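Local structure of succinate dehydrogenase subunit A (7D6V) at residues Ala56-Val61 / Gly114-Arg119. The protein is the FAD-binding flavoprotein subunit of a succinate dehydrogenase and probably oxidises succinate to fumarate, passing the electrons toward the iron-sulfur subunit and quinone. Numbering follows the deposited sequence.
Sequences AAMRNV and GKISQR
Gln118 reaches into the turning loop 56-61 with its carboxamide, the chain extended beyond CG (chi2 175°), and OE1 meets two successive backbone amides. The bond from Asn60 N to OE1 is weak at 3.1 Å and bent to 134°; that from Val61 N is also weak, longer at 3.5 Å but straighter. Glutamine suits the place because one flat group can take two N-H groups of the loop on OE1 while NE2, 2.8 Å from Ala56 O, still bonds weakly to Arg128 O. Asn60, a short amide, returns the exchange: its ND2 donates to Ile116 O at 2.9 Å, on a lone pair in the carbonyl plane, while OD1 rests against Lys115 CD. Met58, flexible and unbranched, bends at chi3 (-57°), turning CE to 3.8 Å from Ile116 CG2, their side chains crossing at about a right angle; CE also comes to 3.4 Å from Gln118 NE2, those chains crossing at a slant. Helix 84-102 packs against Met58 and Ile116. Val61 and Gln118 run past each other in opposite directions. Side-chain amides thus join the loop to strand 118-119 and the residues leading into it, one sound bond and two weak ones sharing the work with the buried pair Met58 and Ile116.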
loop_
_atom_site.group_PDB
_atom_site.type_symbol
_atom_site.label_atom_id
_atom_site.label_comp_id
_atom_site.label_asym_id
_atom_site.label_seq_id
_atom_site.Cartn_x
_atom_site.Cartn_y
_atom_site.Cartn_z
ATOM N N ALA A 56 18.713 11.915 5.692
ATOM C CA ALA A 56 19.088 13.180 5.077
ATOM C C ALA A 56 19.419 14.178 6.172
ATOM O O ALA A 56 18.610 14.397 7.077
ATOM C CB ALA A 56 17.967 13.718 4.183
ATOM N N ALA A 57 20.600 14.790 6.081
ATOM C CA ALA A 57 21.066 15.737 7.093
ATOM C C ALA A 57 20.371 17.086 6.899
ATOM O O ALA A 57 20.979 18.105 6.571
ATOM C CB ALA A 57 22.580 15.875 7.034
ATOM N N MET A 58 19.056 17.073 7.119
ATOM C CA MET A 58 18.257 18.289 7.045
ATOM C C MET A 58 18.363 19.141 8.302
ATOM O O MET A 58 18.054 20.335 8.246
ATOM C CB MET A 58 16.794 17.936 6.776
ATOM C CG MET A 58 16.547 17.392 5.382
ATOM S SD MET A 58 14.810 17.111 5.005
ATOM C CE MET A 58 14.354 16.001 6.327
ATOM N N ARG A 59 18.783 18.553 9.425
ATOM C CA ARG A 59 19.003 19.254 10.691
ATOM C C ARG A 59 17.710 19.794 11.293
ATOM O O ARG A 59 17.730 20.768 12.045
ATOM C CB ARG A 59 20.025 20.386 10.539
ATOM C CG ARG A 59 21.381 19.935 10.044
ATOM C CD ARG A 59 22.129 21.068 9.374
ATOM N NE ARG A 59 22.725 21.981 10.342
ATOM C CZ ARG A 59 22.624 23.305 10.282
ATOM N NH1 ARG A 59 21.945 23.874 9.298
ATOM N NH2 ARG A 59 23.198 24.059 11.205
ATOM N N ASN A 60 16.577 19.164 10.979
ATOM C CA ASN A 60 15.297 19.653 11.478
ATOM C C ASN A 60 15.138 19.383 12.967
ATOM O O ASN A 60 14.601 20.222 13.700
ATOM C CB ASN A 60 14.149 19.015 10.699
ATOM C CG ASN A 60 14.112 19.455 9.260
ATOM O OD1 ASN A 60 14.689 20.475 8.895
ATOM N ND2 ASN A 60 13.430 18.684 8.427
ATOM N N VAL A 61 15.587 18.220 13.432
ATOM C CA VAL A 61 15.417 17.863 14.838
ATOM C C VAL A 61 16.485 18.532 15.692
ATOM O O VAL A 61 16.174 19.290 16.618
ATOM C CB VAL A 61 15.425 16.334 15.012
ATOM C CG1 VAL A 61 15.529 15.973 16.482
ATOM C CG2 VAL A 61 14.172 15.733 14.402
ATOM N N GLY A 114 6.832 22.941 12.016
ATOM C CA GLY A 114 6.290 22.748 10.690
ATOM C C GLY A 114 7.265 22.206 9.676
ATOM O O GLY A 114 7.018 22.336 8.473
ATOM N N LYS A 115 8.366 21.610 10.116
ATOM C CA LYS A 115 9.349 21.013 9.230
ATOM C C LYS A 115 9.111 19.510 9.135
ATOM O O LYS A 115 8.186 18.960 9.730
ATOM C CB LYS A 115 10.765 21.316 9.718
ATOM C CG LYS A 115 11.019 22.773 10.012
ATOM C CD LYS A 115 12.499 23.045 10.168
ATOM C CE LYS A 115 12.756 24.515 10.429
ATOM N NZ LYS A 115 14.130 24.921 10.034
ATOM N N ILE A 116 9.963 18.838 8.372
ATOM C CA ILE A 116 9.863 17.393 8.207
ATOM C C ILE A 116 10.425 16.711 9.448
ATOM O O ILE A 116 11.517 17.048 9.918
ATOM C CB ILE A 116 10.596 16.938 6.937
ATOM C CG1 ILE A 116 9.925 17.526 5.696
ATOM C CG2 ILE A 116 10.611 15.431 6.844
ATOM C CD1 ILE A 116 10.569 17.107 4.400
ATOM N N SER A 117 9.673 15.754 9.986
ATOM C CA SER A 117 10.089 15.031 11.178
ATOM C C SER A 117 11.142 13.986 10.835
ATOM O O SER A 117 11.079 13.338 9.786
ATOM C CB SER A 117 8.881 14.367 11.836
ATOM O OG SER A 117 9.214 13.845 13.108
ATOM N N GLN A 118 12.114 13.821 11.730
ATOM C CA GLN A 118 13.219 12.890 11.542
ATOM C C GLN A 118 13.336 11.987 12.760
ATOM O O GLN A 118 13.299 12.467 13.896
ATOM C CB GLN A 118 14.534 13.639 11.309
ATOM C CG GLN A 118 14.554 14.466 10.037
ATOM C CD GLN A 118 15.818 15.281 9.889
ATOM O OE1 GLN A 118 16.140 16.106 10.739
ATOM N NE2 GLN A 118 16.543 15.057 8.804
ATOM N N ARG A 119 13.477 10.687 12.524
ATOM C CA ARG A 119 13.636 9.707 13.589
ATOM C C ARG A 119 15.091 9.281 13.729
ATOM O O ARG A 119 15.920 9.496 12.844
ATOM C CB ARG A 119 12.771 8.470 13.337
ATOM C CG ARG A 119 11.310 8.651 13.663
ATOM C CD ARG A 119 10.552 7.347 13.508
ATOM N NE ARG A 119 10.632 6.831 12.146
ATOM C CZ ARG A 119 9.938 5.790 11.701
ATOM N NH1 ARG A 119 9.103 5.156 12.509
ATOM N NH2 ARG A 119 10.073 5.389 10.446
#